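PDB 6KME: phytochromobilin synthase from Solanum lycopersicum, which binds biliverdin IX alpha and, as a HY2-family ferredoxin-dependent bilin reductase, probably reduces it to phytochromobilin, the phytochrome chromophore. Local coordinates for residues A[93-101]-A[113-121]; A[62-71]-A[244-252]. The protein carries 1 engineered substitution. One frame throughout, in Å; residues are numbered along the deposited sequence.

Interaction 1 of 2, residues A[93-101]-A[113-121]; sequences DGMQVLDFA and FCANFFTTA. With BLA (biliverdine IX alpha), chain B.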
loop_
_atom_site.group_PDB
_atom_site.type_symbol
_atom_site.label_atom_id
_atom_site.label_comp_id
_atom_site.label_asym_id
_atom_site.label_seq_id
_atom_site.Cartn_x
_atom_site.Cartn_y
_atom_site.Cartn_z
ATOM N N ASP A 93 23.069 0.706 -8.630
ATOM C CA ASP A 93 23.079 2.110 -9.011
ATOM C C ASP A 93 22.637 3.047 -7.891
ATOM O O ASP A 93 22.687 4.268 -8.069
ATOM C CB ASP A 93 22.166 2.316 -10.232
ATOM C CG ASP A 93 20.726 1.826 -9.987
ATOM O OD1 ASP A 93 20.523 0.869 -9.202
ATOM O OD2 ASP A 93 19.791 2.399 -10.592
ATOM N N GLY A 94 22.201 2.519 -6.751
ATOM C CA GLY A 94 21.640 3.326 -5.688
ATOM C C GLY A 94 20.144 3.171 -5.511
ATOM O O GLY A 94 19.606 3.633 -4.493
ATOM N N MET A 95 19.455 2.532 -6.458
ATOM C CA MET A 95 18.024 2.319 -6.324
ATOM C C MET A 95 17.741 1.318 -5.213
ATOM O O MET A 95 18.325 0.230 -5.176
ATOM C CB MET A 95 17.423 1.817 -7.632
ATOM C CG MET A 95 15.920 1.550 -7.512
ATOM S SD MET A 95 15.111 1.118 -9.072
ATOM C CE MET A 95 15.646 -0.575 -9.274
ATOM N N GLN A 96 16.841 1.691 -4.306
ATOM C CA GLN A 96 16.324 0.791 -3.283
ATOM C C GLN A 96 14.810 0.952 -3.239
ATOM O O GLN A 96 14.308 2.078 -3.153
ATOM C CB GLN A 96 16.928 1.096 -1.906
ATOM C CG GLN A 96 18.445 1.195 -1.897
ATOM C CD GLN A 96 19.109 -0.163 -1.793
ATOM O OE1 GLN A 96 18.515 -1.117 -1.291
ATOM N NE2 GLN A 96 20.347 -0.260 -2.271
ATOM N N VAL A 97 14.088 -0.160 -3.311
ATOM C CA VAL A 97 12.632 -0.136 -3.346
ATOM C C VAL A 97 12.087 -1.120 -2.316
ATOM O O VAL A 97 12.607 -2.232 -2.172
ATOM C CB VAL A 97 12.083 -0.479 -4.747
ATOM C CG1 VAL A 97 10.569 -0.448 -4.718
ATOM C CG2 VAL A 97 12.639 0.485 -5.813
ATOM N N LEU A 98 11.037 -0.702 -1.607
ATOM C CA LEU A 98 10.248 -1.574 -0.748
ATOM C C LEU A 98 8.774 -1.418 -1.102
ATOM O O LEU A 98 8.253 -0.298 -1.131
ATOM C CB LEU A 98 10.469 -1.257 0.745
ATOM C CG LEU A 98 9.618 -2.107 1.716
ATOM C CD1 LEU A 98 10.067 -3.567 1.691
ATOM C CD2 LEU A 98 9.668 -1.557 3.153
ATOM N N ASP A 99 8.108 -2.538 -1.383
ATOM C CA ASP A 99 6.648 -2.621 -1.408
ATOM C C ASP A 99 6.262 -3.722 -0.432
ATOM O O ASP A 99 6.470 -4.906 -0.717
ATOM C CB ASP A 99 6.099 -2.922 -2.807
ATOM C CG ASP A 99 4.543 -2.891 -2.864
ATOM O OD1 ASP A 99 3.888 -3.104 -1.818
ATOM O OD2 ASP A 99 3.979 -2.644 -3.957
ATOM N N PHE A 100 5.684 -3.320 0.697
ATOM C CA PHE A 100 5.300 -4.198 1.793
ATOM C C PHE A 100 3.835 -3.922 2.105
ATOM O O PHE A 100 3.463 -2.766 2.326
ATOM C CB PHE A 100 6.200 -3.921 3.010
ATOM C CG PHE A 100 5.944 -4.817 4.178
ATOM C CD1 PHE A 100 4.959 -4.507 5.103
ATOM C CD2 PHE A 100 6.697 -5.970 4.357
ATOM C CE1 PHE A 100 4.724 -5.349 6.195
ATOM C CE2 PHE A 100 6.457 -6.816 5.429
ATOM C CZ PHE A 100 5.473 -6.499 6.346
ATOM N N ALA A 101 2.998 -4.963 2.089
ATOM C CA ALA A 101 1.571 -4.794 2.340
ATOM C C ALA A 101 1.016 -5.979 3.121
ATOM O O ALA A 101 1.490 -7.113 2.997
ATOM C CB ALA A 101 0.767 -4.649 1.034
ATOM N N PHE A 113 -2.386 -2.476 5.532
ATOM C CA PHE A 113 -1.101 -1.850 5.805
ATOM C C PHE A 113 -0.345 -1.696 4.496
ATOM O O PHE A 113 -0.283 -2.628 3.693
ATOM C CB PHE A 113 -0.261 -2.653 6.808
ATOM C CG PHE A 113 1.029 -1.954 7.183
ATOM C CD1 PHE A 113 1.042 -0.991 8.192
ATOM C CD2 PHE A 113 2.210 -2.210 6.484
ATOM C CE1 PHE A 113 2.229 -0.302 8.517
ATOM C CE2 PHE A 113 3.389 -1.532 6.793
ATOM C CZ PHE A 113 3.400 -0.578 7.820
ATOM N N CYS A 114 0.239 -0.515 4.287
ATOM C CA CYS A 114 0.809 -0.142 2.995
ATOM C C CYS A 114 2.106 0.633 3.214
ATOM O O CYS A 114 2.095 1.697 3.840
ATOM C CB CYS A 114 -0.208 0.687 2.205
ATOM S SG CYS A 114 0.407 1.460 0.686
ATOM N N ALA A 115 3.223 0.102 2.710
ATOM C CA ALA A 115 4.507 0.810 2.721
ATOM C C ALA A 115 5.120 0.692 1.334
ATOM O O ALA A 115 5.456 -0.413 0.889
ATOM C CB ALA A 115 5.457 0.255 3.780
ATOM N N ASN A 116 5.251 1.828 0.649
ATOM C CA ASN A 116 5.786 1.894 -0.714
ATOM C C ASN A 116 6.888 2.950 -0.729
ATOM O O ASN A 116 6.614 4.157 -0.781
ATOM C CB ASN A 116 4.691 2.213 -1.726
ATOM C CG ASN A 116 3.845 1.007 -2.057
ATOM O OD1 ASN A 116 2.936 0.651 -1.310
ATOM N ND2 ASN A 116 4.149 0.359 -3.169
ATOM N N PHE A 117 8.138 2.497 -0.673
ATOM C CA PHE A 117 9.292 3.388 -0.583
ATOM C C PHE A 117 10.091 3.291 -1.873
ATOM O O PHE A 117 10.593 2.212 -2.209
ATOM C CB PHE A 117 10.188 3.014 0.594
ATOM C CG PHE A 117 9.500 3.003 1.937
ATOM C CD1 PHE A 117 8.241 3.567 2.122
ATOM C CD2 PHE A 117 10.143 2.445 3.026
ATOM C CE1 PHE A 117 7.629 3.552 3.370
ATOM C CE2 PHE A 117 9.532 2.429 4.287
ATOM C CZ PHE A 117 8.278 2.990 4.448
ATOM N N PHE A 118 10.231 4.404 -2.585
ATOM C CA PHE A 118 11.071 4.433 -3.775
ATOM C C PHE A 118 12.253 5.370 -3.537
ATOM O O PHE A 118 12.081 6.594 -3.443
ATOM C CB PHE A 118 10.290 4.848 -5.018
ATOM C CG PHE A 118 11.155 4.927 -6.236
ATOM C CD1 PHE A 118 11.579 3.765 -6.877
ATOM C CD2 PHE A 118 11.605 6.147 -6.704
ATOM C CE1 PHE A 118 12.413 3.835 -7.994
ATOM C CE2 PHE A 118 12.433 6.222 -7.817
ATOM C CZ PHE A 118 12.832 5.061 -8.462
ATOM N N THR A 119 13.455 4.797 -3.491
ATOM C CA THR A 119 14.659 5.523 -3.119
ATOM C C THR A 119 15.714 5.423 -4.214
ATOM O O THR A 119 15.892 4.370 -4.834
ATOM C CB THR A 119 15.198 4.979 -1.783
ATOM O OG1 THR A 119 14.214 5.206 -0.758
ATOM C CG2 THR A 119 16.498 5.648 -1.397
ATOM N N THR A 120 16.385 6.534 -4.471
ATOM C CA THR A 120 17.565 6.592 -5.320
ATOM C C THR A 120 18.711 7.175 -4.502
ATOM O O THR A 120 18.568 7.439 -3.305
ATOM C CB THR A 120 17.314 7.453 -6.548
ATOM O OG1 THR A 120 17.169 8.806 -6.105
ATOM C CG2 THR A 120 16.052 7.000 -7.269
ATOM N N ALA A 121 19.836 7.436 -5.175
ATOM C CA ALA A 121 21.009 7.942 -4.470
ATOM C C ALA A 121 20.695 9.220 -3.705
ATOM O O ALA A 121 21.278 9.470 -2.643
ATOM C CB ALA A 121 22.162 8.181 -5.451
HETATM C CHA BLA B . 5.613 8.131 -7.289
HETATM N NA BLA B . 4.033 6.707 -5.806
HETATM C C1A BLA B . 4.366 7.911 -6.448
HETATM C C2A BLA B . 3.296 8.869 -6.165
HETATM C C3A BLA B . 2.309 8.180 -5.332
HETATM C C4A BLA B . 2.787 6.843 -5.126
HETATM C CMA BLA B . 1.005 8.716 -4.735
HETATM C CAA BLA B . 3.297 10.316 -6.733
HETATM C CBA BLA B . 2.811 10.286 -8.157
HETATM C CGA BLA B . 1.247 10.443 -8.214
HETATM O O1A BLA B . 0.887 11.410 -7.610
HETATM O O2A BLA B . 0.709 9.584 -8.849
HETATM C CHB BLA B . 2.153 5.712 -4.305
HETATM N NB BLA B . -0.220 5.858 -4.809
HETATM C C1B BLA B . 0.877 5.162 -4.248
HETATM C C2B BLA B . 0.152 4.115 -3.299
HETATM C C3B BLA B . -1.211 4.094 -3.568
HETATM C C4B BLA B . -1.468 5.197 -4.597
HETATM C CMB BLA B . 0.980 3.148 -2.471
HETATM O OB BLA B . -2.473 5.517 -5.211
HETATM C CAB BLA B . -2.466 3.386 -3.121
HETATM C CBB BLA B . -3.774 3.352 -3.467
HETATM N NC BLA B . 6.874 3.071 -6.332
HETATM C C1C BLA B . 6.526 1.902 -5.617
HETATM C C2C BLA B . 7.405 0.787 -6.200
HETATM C C3C BLA B . 8.198 1.360 -7.194
HETATM C C4C BLA B . 7.871 2.869 -7.306
HETATM C CMC BLA B . 7.260 -0.633 -5.637
HETATM O OC BLA B . 5.670 2.002 -4.753
HETATM C CAC BLA B . 9.200 0.646 -8.030
HETATM C CBC BLA B . 9.268 -0.609 -8.527
HETATM C CHD BLA B . 8.287 3.925 -8.071
HETATM N ND BLA B . 6.691 5.855 -7.405
HETATM C C1D BLA B . 7.705 5.328 -8.090
HETATM C C2D BLA B . 8.360 6.331 -9.023
HETATM C C3D BLA B . 7.681 7.525 -8.859
HETATM C C4D BLA B . 6.567 7.268 -7.803
HETATM C CMD BLA B . 9.529 5.919 -9.897
HETATM C CAD BLA B . 7.845 8.908 -9.500
HETATM C CBD BLA B . 7.417 8.962 -10.954
HETATM C CGD BLA B . 5.850 8.829 -11.201
HETATM O O1D BLA B . 5.607 7.988 -12.048
HETATM O O2D BLA B . 5.173 9.582 -10.514
HETATM O O HOH W 1 20.236 5.900 -7.831
HETATM O O HOH W 2 1.897 -1.718 -0.752
#
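The Phe118 ring has the CMD methyl of biliverdin over one face, 3.6 Å above its plane and offset toward the rim, while Val97 CG2 and Met95 SD approach obliquely; Val97 CG2 is 3.6 Å from Phe118 CD1, and the sulfur makes a Met-aromatic contact. Phe100 and Phe113 meet at their edges, with Phe100 CD1 3.8 Å from Phe113 CE2, and Phe113 also packs edge-to-face with Tyr202. These rings sit on a beta hairpin whose antiparallel strands, 96-104 and 112-119, lie inside the seven-stranded sheet. Six backbone hydrogen bonds join the two strands, two in each of the pairs Gln96-Thr119, Leu98-Phe117 and Phe100-Ala115. The side chains of Leu98, Phe100, Ala115 and Phe117 pack under helices 34-47 and 188-211; those of Val97, Asp99, Cys114, Asn116 and Phe118, on the other side, line the bilin pocket. With CG anti to the backbone N (chi1 178°), Phe118 lies against the bilin and brings CD1 within 3.5 Å of the CHD bridge. Replacing Phe118 by alanine is likely to open a gap beside the CHD bridge and leave the CMD methyl, Val97 CG2 and Met95 SD without the ring they share. On the same face as Phe118, Asn116 ND2 donates to the bilin oxygen OC at 2.7 Å. Its amide and the Asp99 carboxylate run alongside each other, their planes 63° apart; Asp99 OD1 also forms a salt bridge with Arg85, and Asn116 OD1 accepts from Arg235 NH2. One water spans the pair, donating to both Asp99 OD1 and Asn116 OD1 at 2.6 Å.

Interaction 2 of 2, residues A[62-71]-A[244-252]; sequences LLSMDDKTEL and VLKRLIGED. With MG (magnesium ion), chain C; BLA (biliverdine IX alpha), chain B.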
loop_
_atom_site.group_PDB
_atom_site.type_symbol
_atom_site.label_atom_id
_atom_site.label_comp_id
_atom_site.label_asym_id
_atom_site.label_seq_id
_atom_site.Cartn_x
_atom_site.Cartn_y
_atom_site.Cartn_z
ATOM N N LEU A 62 14.056 -12.851 -8.687
ATOM C CA LEU A 62 13.960 -12.553 -10.108
ATOM C C LEU A 62 15.036 -11.531 -10.454
ATOM O O LEU A 62 15.148 -10.502 -9.782
ATOM C CB LEU A 62 12.556 -12.024 -10.423
ATOM C CG LEU A 62 11.885 -12.310 -11.759
ATOM C CD1 LEU A 62 11.922 -13.794 -12.096
ATOM C CD2 LEU A 62 10.452 -11.791 -11.692
ATOM N N LEU A 63 15.846 -11.821 -11.467
ATOM C CA LEU A 63 16.817 -10.845 -11.942
ATOM C C LEU A 63 16.199 -9.975 -13.024
ATOM O O LEU A 63 15.366 -10.429 -13.812
ATOM C CB LEU A 63 18.074 -11.518 -12.501
ATOM C CG LEU A 63 19.070 -12.152 -11.529
ATOM C CD1 LEU A 63 20.397 -12.388 -12.236
ATOM C CD2 LEU A 63 19.258 -11.271 -10.308
ATOM N N SER A 64 16.633 -8.717 -13.066
ATOM C CA SER A 64 16.290 -7.859 -14.190
ATOM C C SER A 64 16.881 -8.426 -15.483
ATOM O O SER A 64 17.782 -9.272 -15.470
ATOM C CB SER A 64 16.793 -6.436 -13.946
ATOM O OG SER A 64 18.209 -6.398 -13.974
ATOM N N MET A 65 16.357 -7.945 -16.619
ATOM C CA MET A 65 16.804 -8.452 -17.915
ATOM C C MET A 65 18.291 -8.205 -18.155
ATOM O O MET A 65 18.943 -9.005 -18.834
ATOM C CB MET A 65 15.979 -7.828 -19.048
ATOM C CG MET A 65 14.495 -8.164 -18.969
ATOM S SD MET A 65 13.528 -7.586 -20.380
ATOM C CE MET A 65 13.576 -5.798 -20.141
ATOM N N ASP A 66 18.850 -7.114 -17.631
ATOM C CA ASP A 66 20.281 -6.867 -17.799
ATOM C C ASP A 66 21.114 -7.478 -16.682
ATOM O O ASP A 66 22.312 -7.204 -16.600
ATOM C CB ASP A 66 20.570 -5.362 -17.914
ATOM C CG ASP A 66 20.223 -4.584 -16.649
ATOM O OD1 ASP A 66 19.895 -5.192 -15.612
ATOM O OD2 ASP A 66 20.278 -3.338 -16.697
ATOM N N ASP A 67 20.494 -8.269 -15.807
ATOM C CA ASP A 67 21.136 -9.058 -14.759
ATOM C C ASP A 67 21.775 -8.218 -13.653
ATOM O O ASP A 67 22.434 -8.782 -12.774
ATOM C CB ASP A 67 22.183 -10.016 -15.346
ATOM C CG ASP A 67 21.583 -11.019 -16.328
ATOM O OD1 ASP A 67 20.413 -11.419 -16.142
ATOM O OD2 ASP A 67 22.282 -11.410 -17.289
ATOM N N LYS A 68 21.587 -6.895 -13.644
ATOM C CA LYS A 68 22.223 -6.038 -12.645
ATOM C C LYS A 68 21.358 -5.766 -11.417
ATOM O O LYS A 68 21.864 -5.201 -10.440
ATOM C CB LYS A 68 22.619 -4.689 -13.259
ATOM C CG LYS A 68 23.568 -4.749 -14.443
ATOM C CD LYS A 68 24.009 -3.335 -14.816
ATOM C CE LYS A 68 24.183 -3.150 -16.318
ATOM N NZ LYS A 68 25.375 -3.865 -16.842
ATOM N N THR A 69 20.077 -6.123 -11.434
ATOM C CA THR A 69 19.184 -5.805 -10.328
ATOM C C THR A 69 18.409 -7.047 -9.913
ATOM O O THR A 69 17.906 -7.789 -10.763
ATOM C CB THR A 69 18.212 -4.675 -10.705
ATOM O OG1 THR A 69 18.957 -3.534 -11.150
ATOM C CG2 THR A 69 17.386 -4.273 -9.501
ATOM N N GLU A 70 18.306 -7.278 -8.610
ATOM C CA GLU A 70 17.591 -8.436 -8.095
ATOM C C GLU A 70 16.312 -7.985 -7.408
ATOM O O GLU A 70 16.319 -7.028 -6.624
ATOM C CB GLU A 70 18.462 -9.242 -7.131
ATOM C CG GLU A 70 17.796 -10.529 -6.664
ATOM C CD GLU A 70 18.527 -11.173 -5.497
ATOM O OE1 GLU A 70 19.650 -10.726 -5.172
ATOM O OE2 GLU A 70 17.969 -12.118 -4.900
ATOM N N LEU A 71 15.217 -8.665 -7.722
ATOM C CA LEU A 71 13.946 -8.468 -7.046
ATOM C C LEU A 71 13.766 -9.638 -6.089
ATOM O O LEU A 71 13.854 -10.798 -6.507
ATOM C CB LEU A 71 12.789 -8.395 -8.047
ATOM C CG LEU A 71 12.681 -7.213 -9.032
ATOM C CD1 LEU A 71 13.843 -7.138 -10.026
ATOM C CD2 LEU A 71 11.358 -7.324 -9.774
ATOM N N VAL A 244 8.577 1.195 -13.564
ATOM C CA VAL A 244 9.904 0.731 -13.175
ATOM C C VAL A 244 9.992 -0.787 -13.292
ATOM O O VAL A 244 10.982 -1.327 -13.800
ATOM C CB VAL A 244 10.248 1.212 -11.753
ATOM C CG1 VAL A 244 11.543 0.574 -11.291
ATOM C CG2 VAL A 244 10.379 2.741 -11.707
ATOM N N LEU A 245 8.968 -1.498 -12.806
ATOM C CA LEU A 245 8.952 -2.955 -12.933
ATOM C C LEU A 245 9.044 -3.381 -14.397
ATOM O O LEU A 245 9.794 -4.304 -14.736
ATOM C CB LEU A 245 7.686 -3.522 -12.294
ATOM C CG LEU A 245 7.569 -3.364 -10.774
ATOM C CD1 LEU A 245 6.230 -3.941 -10.250
ATOM C CD2 LEU A 245 8.749 -4.033 -10.082
ATOM N N LYS A 246 8.297 -2.709 -15.283
ATOM C CA LYS A 246 8.325 -3.064 -16.702
ATOM C C LYS A 246 9.713 -2.884 -17.298
ATOM O O LYS A 246 10.154 -3.702 -18.116
ATOM C CB LYS A 246 7.291 -2.242 -17.477
ATOM C CG LYS A 246 5.881 -2.655 -17.092
ATOM C CD LYS A 246 4.813 -1.794 -17.735
ATOM C CE LYS A 246 3.418 -2.251 -17.298
ATOM N NZ LYS A 246 2.344 -1.435 -17.943
ATOM N N ARG A 247 10.424 -1.828 -16.897
ATOM C CA ARG A 247 11.785 -1.616 -17.385
ATOM C C ARG A 247 12.733 -2.699 -16.877
ATOM O O ARG A 247 13.654 -3.114 -17.591
ATOM C CB ARG A 247 12.281 -0.229 -16.965
ATOM C CG ARG A 247 13.798 -0.087 -16.992
ATOM C CD ARG A 247 14.266 1.361 -16.929
ATOM N NE ARG A 247 13.812 2.069 -15.735
ATOM C CZ ARG A 247 14.292 1.866 -14.512
ATOM N NH1 ARG A 247 15.234 0.956 -14.304
ATOM N NH2 ARG A 247 13.820 2.573 -13.497
ATOM N N LEU A 248 12.524 -3.171 -15.642
ATOM C CA LEU A 248 13.455 -4.137 -15.056
ATOM C C LEU A 248 13.278 -5.530 -15.655
ATOM O O LEU A 248 14.254 -6.148 -16.098
ATOM C CB LEU A 248 13.279 -4.184 -13.535
ATOM C CG LEU A 248 13.755 -2.952 -12.753
ATOM C CD1 LEU A 248 13.345 -3.084 -11.289
ATOM C CD2 LEU A 248 15.252 -2.799 -12.863
ATOM N N ILE A 249 12.046 -6.051 -15.677
ATOM C CA ILE A 249 11.836 -7.451 -16.032
ATOM C C ILE A 249 10.959 -7.630 -17.270
ATOM O O ILE A 249 10.633 -8.769 -17.637
ATOM C CB ILE A 249 11.264 -8.245 -14.842
ATOM C CG1 ILE A 249 9.921 -7.657 -14.366
ATOM C CG2 ILE A 249 12.285 -8.324 -13.708
ATOM C CD1 ILE A 249 9.234 -8.553 -13.256
ATOM N N GLY A 250 10.592 -6.540 -17.943
ATOM C CA GLY A 250 9.804 -6.621 -19.159
ATOM C C GLY A 250 8.312 -6.607 -18.867
ATOM O O GLY A 250 7.862 -6.880 -17.759
ATOM N N GLU A 251 7.528 -6.274 -19.893
ATOM C CA GLU A 251 6.095 -6.064 -19.678
ATOM C C GLU A 251 5.382 -7.339 -19.231
ATOM O O GLU A 251 4.534 -7.296 -18.334
ATOM C CB GLU A 251 5.436 -5.516 -20.946
ATOM C CG GLU A 251 3.915 -5.552 -20.852
ATOM C CD GLU A 251 3.223 -4.530 -21.735
ATOM O OE1 GLU A 251 3.040 -3.377 -21.281
ATOM O OE2 GLU A 251 2.851 -4.886 -22.874
ATOM N N ASP A 252 5.693 -8.477 -19.856
ATOM C CA ASP A 252 4.960 -9.709 -19.564
ATOM C C ASP A 252 5.146 -10.159 -18.115
ATOM O O ASP A 252 4.166 -10.421 -17.409
ATOM C CB ASP A 252 5.393 -10.817 -20.523
ATOM C CG ASP A 252 4.614 -12.102 -20.303
ATOM O OD1 ASP A 252 3.431 -12.151 -20.708
ATOM O OD2 ASP A 252 5.176 -13.056 -19.717
HETATM MG MG MG C . 18.929 -12.964 -17.038
HETATM C CHA BLA B . 5.613 8.131 -7.289
HETATM N NA BLA B . 4.033 6.707 -5.806
HETATM C C1A BLA B . 4.366 7.911 -6.448
HETATM C C2A BLA B . 3.296 8.869 -6.165
HETATM C C3A BLA B . 2.309 8.180 -5.332
HETATM C C4A BLA B . 2.787 6.843 -5.126
HETATM C CMA BLA B . 1.005 8.716 -4.735
HETATM C CAA BLA B . 3.297 10.316 -6.733
HETATM C CBA BLA B . 2.811 10.286 -8.157
HETATM C CGA BLA B . 1.247 10.443 -8.214
HETATM O O1A BLA B . 0.887 11.410 -7.610
HETATM O O2A BLA B . 0.709 9.584 -8.849
HETATM C CHB BLA B . 2.153 5.712 -4.305
HETATM N NB BLA B . -0.220 5.858 -4.809
HETATM C C1B BLA B . 0.877 5.162 -4.248
HETATM C C2B BLA B . 0.152 4.115 -3.299
HETATM C C3B BLA B . -1.211 4.094 -3.568
HETATM C C4B BLA B . -1.468 5.197 -4.597
HETATM C CMB BLA B . 0.980 3.148 -2.471
HETATM O OB BLA B . -2.473 5.517 -5.211
HETATM C CAB BLA B . -2.466 3.386 -3.121
HETATM C CBB BLA B . -3.774 3.352 -3.467
HETATM N NC BLA B . 6.874 3.071 -6.332
HETATM C C1C BLA B . 6.526 1.902 -5.617
HETATM C C2C BLA B . 7.405 0.787 -6.200
HETATM C C3C BLA B . 8.198 1.360 -7.194
HETATM C C4C BLA B . 7.871 2.869 -7.306
HETATM C CMC BLA B . 7.260 -0.633 -5.637
HETATM O OC BLA B . 5.670 2.002 -4.753
HETATM C CAC BLA B . 9.200 0.646 -8.030
HETATM C CBC BLA B . 9.268 -0.609 -8.527
HETATM C CHD BLA B . 8.287 3.925 -8.071
HETATM N ND BLA B . 6.691 5.855 -7.405
HETATM C C1D BLA B . 7.705 5.328 -8.090
HETATM C C2D BLA B . 8.360 6.331 -9.023
HETATM C C3D BLA B . 7.681 7.525 -8.859
HETATM C C4D BLA B . 6.567 7.268 -7.803
HETATM C CMD BLA B . 9.529 5.919 -9.897
HETATM C CAD BLA B . 7.845 8.908 -9.500
HETATM C CBD BLA B . 7.417 8.962 -10.954
HETATM C CGD BLA B . 5.850 8.829 -11.201
HETATM O O1D BLA B . 5.607 7.988 -12.048
HETATM O O2D BLA B . 5.173 9.582 -10.514
HETATM O O HOH W 3 17.341 -12.160 -15.935
HETATM O O HOH W 4 18.431 -11.575 -18.539
HETATM O O HOH W 5 16.706 -4.748 -17.319
HETATM O O HOH W 6 19.506 -13.996 -15.274
#
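Leu248 and Ile249, at the end of helix 242-249, are the two bumps pressed into the tip and adjoining strands of the hairpin formed by strands 51-63 and 69-77. Leu248 CD2 enters the hollow between Ser64 CB and Thr69 CB, 4.1 Å from each. Ile249 CG2 settles against Leu63 O, Ser64 CA and the methyls of Leu71, and its chi1 of 59° sends the other branch across Leu62 at about a right angle, Ile249 CD1 3.8 Å from Leu62 CD2. Met65, bent at chi3, folds along the helix end: its CE lies 3.7 Å from Arg247 O and close to Gly250 N. Gly250 has positive phi, where a CB would jam against Ile249 O and also crowd Met65 SD. One backbone hydrogen bond joins the segments, Met65 N to Leu248 O at 2.8 Å. The hairpin tip is braced from within: Asp66 OD1 takes the Ser64 hydroxyl and Lys68 N from opposite faces of its carboxylate. Asp67 OD1 binds a magnesium ion at 2.3 Å, as do three waters, two donating to Ser64 O and Met65 O. The tip is a type I beta turn from Ser64 to Asp67, with an Asx turn at Asp66, docked on a helix terminus.

Interactions 1 and 2 have centres about 15 Å apart, share the seven-stranded sheet, and meet through Met95. Met95 CE packs on Leu248 CD1 at 4.0 Å and on Thr69 CG2 at 4.1 Å, while Met95 SD lies 4.2 Å from Val244 CG1, so the side chain that borders Phe118 also touches both segments of interaction 2. Both contacts border biliverdin. Segment 93-101 brings Val97 CG1 to within 3.4 Å of the biliverdin CMC methyl, and helix 242-249 places Leu245 CD2 3.8 Å from the biliverdin vinyl carbon CBC. Val244 CG2, 3.8 Å from biliverdin CMD, joins Phe118 around that methyl; the magnesium lies on the far hairpin tip, away from the pocket.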